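Toll-like receptor 13 (Mus musculus, PDB 4Z0C) recognises bacterial 23S rRNA as an innate immune receptor and signals through MYD88 and TRAF6 to NF-kappa-B activation and inflammatory cytokine secretion. Local coordinates at residues I33-T38 and F55-A60. Residues are numbered along the deposited sequence; the frame is centred on the assembly and turned at random.
With NAG (2-acetamido-2-deoxy-beta-D-glucopyranose), chain K.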
loop_
_atom_site.group_PDB
_atom_site.type_symbol
_atom_site.label_atom_id
_atom_site.label_comp_id
_atom_site.label_asym_id
_atom_site.label_seq_id
_atom_site.Cartn_x
_atom_site.Cartn_y
_atom_site.Cartn_z
ATOM N N ILE A 33 -6.327 -29.072 -30.907
ATOM C CA ILE A 33 -5.467 -29.438 -29.775
ATOM C C ILE A 33 -4.959 -30.880 -29.870
ATOM O O ILE A 33 -5.627 -31.725 -30.477
ATOM C CB ILE A 33 -6.142 -29.118 -28.394
ATOM C CG1 ILE A 33 -7.169 -30.165 -28.006
ATOM C CG2 ILE A 33 -6.754 -27.707 -28.407
ATOM C CD1 ILE A 33 -7.767 -29.904 -26.639
ATOM N N PRO A 34 -3.780 -31.168 -29.276
ATOM C CA PRO A 34 -3.117 -32.461 -29.510
ATOM C C PRO A 34 -3.885 -33.683 -29.006
ATOM O O PRO A 34 -4.675 -33.627 -28.054
ATOM C CB PRO A 34 -1.794 -32.331 -28.737
ATOM C CG PRO A 34 -1.591 -30.870 -28.556
ATOM C CD PRO A 34 -2.975 -30.312 -28.391
ATOM N N ARG A 35 -3.630 -34.803 -29.664
ATOM C CA ARG A 35 -4.271 -36.055 -29.307
ATOM C C ARG A 35 -3.696 -36.609 -28.001
ATOM O O ARG A 35 -4.315 -37.456 -27.363
ATOM C CB ARG A 35 -4.127 -37.073 -30.454
ATOM C CG ARG A 35 -4.762 -36.630 -31.770
ATOM C CD ARG A 35 -4.498 -37.625 -32.902
ATOM N NE ARG A 35 -5.705 -38.367 -33.258
ATOM C CZ ARG A 35 -6.144 -39.438 -32.603
ATOM N NH1 ARG A 35 -7.259 -40.042 -32.989
ATOM N NH2 ARG A 35 -5.474 -39.901 -31.555
ATOM N N TYR A 36 -2.512 -36.133 -27.604
ATOM C CA TYR A 36 -1.882 -36.618 -26.365
ATOM C C TYR A 36 -2.347 -35.872 -25.093
ATOM O O TYR A 36 -1.815 -36.084 -24.001
ATOM C CB TYR A 36 -0.345 -36.609 -26.479
ATOM C CG TYR A 36 0.259 -35.252 -26.773
ATOM C CD1 TYR A 36 0.188 -34.219 -25.841
ATOM C CD2 TYR A 36 0.955 -35.014 -27.958
ATOM C CE1 TYR A 36 0.753 -32.972 -26.092
ATOM C CE2 TYR A 36 1.524 -33.773 -28.218
ATOM C CZ TYR A 36 1.415 -32.755 -27.280
ATOM O OH TYR A 36 1.972 -31.518 -27.517
ATOM N N THR A 37 -3.334 -34.996 -25.252
ATOM C CA THR A 37 -3.860 -34.192 -24.158
ATOM C C THR A 37 -4.512 -35.046 -23.069
ATOM O O THR A 37 -5.467 -35.768 -23.329
ATOM C CB THR A 37 -4.868 -33.148 -24.698
ATOM O OG1 THR A 37 -4.190 -32.261 -25.599
ATOM C CG2 THR A 37 -5.479 -32.322 -23.577
ATOM N N THR A 38 -4.010 -34.945 -21.840
ATOM C CA THR A 38 -4.597 -35.691 -20.733
ATOM C C THR A 38 -5.497 -34.849 -19.846
ATOM O O THR A 38 -6.485 -35.354 -19.331
ATOM C CB THR A 38 -3.542 -36.434 -19.892
ATOM O OG1 THR A 38 -2.713 -35.508 -19.196
ATOM C CG2 THR A 38 -2.664 -37.303 -20.806
ATOM N N PHE A 55 -15.676 -35.415 -28.008
ATOM C CA PHE A 55 -14.252 -35.612 -27.750
ATOM C C PHE A 55 -13.580 -36.732 -28.547
ATOM O O PHE A 55 -12.679 -37.395 -28.037
ATOM C CB PHE A 55 -14.034 -35.790 -26.249
ATOM C CG PHE A 55 -14.562 -34.642 -25.445
ATOM C CD1 PHE A 55 -13.813 -33.477 -25.303
ATOM C CD2 PHE A 55 -15.830 -34.700 -24.865
ATOM C CE1 PHE A 55 -14.307 -32.406 -24.582
ATOM C CE2 PHE A 55 -16.325 -33.623 -24.134
ATOM C CZ PHE A 55 -15.564 -32.477 -24.000
ATOM N N THR A 56 -14.017 -36.925 -29.793
ATOM C CA THR A 56 -13.541 -38.016 -30.662
ATOM C C THR A 56 -12.020 -38.163 -30.744
ATOM O O THR A 56 -11.483 -39.252 -30.552
ATOM C CB THR A 56 -14.056 -37.869 -32.114
ATOM O OG1 THR A 56 -15.471 -37.671 -32.118
ATOM C CG2 THR A 56 -13.724 -39.115 -32.921
ATOM N N ASN A 57 -11.325 -37.068 -31.035
ATOM C CA ASN A 57 -9.877 -37.133 -31.204
ATOM C C ASN A 57 -9.099 -36.894 -29.902
ATOM O O ASN A 57 -7.890 -36.682 -29.916
ATOM C CB ASN A 57 -9.413 -36.191 -32.334
ATOM C CG ASN A 57 -9.844 -36.677 -33.727
ATOM O OD1 ASN A 57 -10.048 -37.868 -33.930
ATOM N ND2 ASN A 57 -9.958 -35.747 -34.690
ATOM N N LEU A 58 -9.804 -36.947 -28.776
ATOM C CA LEU A 58 -9.211 -36.688 -27.465
ATOM C C LEU A 58 -9.444 -37.818 -26.447
ATOM O O LEU A 58 -9.843 -37.568 -25.306
ATOM C CB LEU A 58 -9.739 -35.362 -26.922
ATOM C CG LEU A 58 -9.197 -34.119 -27.629
ATOM C CD1 LEU A 58 -10.092 -32.905 -27.438
ATOM C CD2 LEU A 58 -7.804 -33.823 -27.117
ATOM N N SER A 59 -9.165 -39.057 -26.848
ATOM C CA SER A 59 -9.483 -40.217 -26.019
ATOM C C SER A 59 -8.440 -40.456 -24.934
ATOM O O SER A 59 -8.592 -41.368 -24.109
ATOM C CB SER A 59 -9.641 -41.482 -26.860
ATOM O OG SER A 59 -8.379 -41.906 -27.347
ATOM N N ALA A 60 -7.398 -39.631 -24.910
ATOM C CA ALA A 60 -6.398 -39.761 -23.855
ATOM C C ALA A 60 -6.788 -38.952 -22.610
ATOM O O ALA A 60 -6.120 -39.046 -21.571
ATOM C CB ALA A 60 -5.027 -39.350 -24.360
HETATM C C1 NAG K . -10.070 -36.313 -36.023
HETATM C C2 NAG K . -10.860 -35.224 -36.763
HETATM C C3 NAG K . -10.897 -35.460 -38.276
HETATM C C4 NAG K . -9.459 -35.517 -38.764
HETATM C C5 NAG K . -8.735 -36.657 -38.046
HETATM C C6 NAG K . -7.281 -36.735 -38.519
HETATM C C7 NAG K . -12.626 -33.937 -35.701
HETATM C C8 NAG K . -14.113 -33.730 -35.646
HETATM N N2 NAG K . -12.200 -35.087 -36.226
HETATM O O3 NAG K . -11.596 -34.441 -38.964
HETATM O O4 NAG K . -9.408 -35.674 -40.169
HETATM O O5 NAG K . -8.798 -36.537 -36.622
HETATM O O6 NAG K . -6.683 -35.454 -38.479
HETATM O O7 NAG K . -11.867 -33.066 -35.268
HETATM O O HOH W 1 -7.559 -33.674 -30.977
#
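Phe-55 opens a type I beta turn closed by the bond from Leu-58 N back to Phe-55 O, and the turn brings Asn-57 and Leu-58, and Ala-60 beyond it, against residues 33-38, which make their own type I turn from Pro-34 to Thr-37. No direct hydrogen bond joins residues 33-38 to 55-60; they meet by packing and through one water.

Asn-57 faces two ways. Its ND2 carries an N-linked sugar, 1.5 Å from NAG C1, while its backbone O lies 3.6 Å from Arg-35 CG. Because the Arg-35 chain bends at chi3 (108°), its guanidinium folds back so that this same backbone O stands over the centre of one face, rather than meeting an N-H; the guanidinium and the Asn-57 side-chain amide are 42° apart. A water donates to Asn-57 O and, at 2.8 Å, to Ile-33 O, bridging the two backbones.

Leu-58 makes the apolar contact between the segments. Its CD1 and CD2 both meet Ile-33 CG1 and CD1, the two side chains crossing at about a right angle, with CD2 3.8 Å from CG1. CD2 also reaches Thr-37 CB and comes within 3.3 Å of Pro-34 O. That oxygen accepts a hydrogen bond from Thr-37 OG1 (2.9 Å), which approaches from above the carbonyl plane, 35° out of it, and a weak one from Thr-37 N.

Ala-60 then points its methyl into the other turn, CB lying 3.6 Å from Arg-35 O and near Thr-37 O.

Such stacking of equivalent loops that lead into successive parallel strands, with Phe-55 and Leu-58 in the FxxL pattern, is characteristic of a leucine-rich repeat solenoid. Inward, Phe-55 packs on Leu-26 and Ile-30 of helix 26-30 and Leu-40 of strand 39-41; Leu-58 also touches Ile-30, and backbone bonds from Thr-38 to Val-62 and Asp-63 lead into strands 39-41 and 63-65.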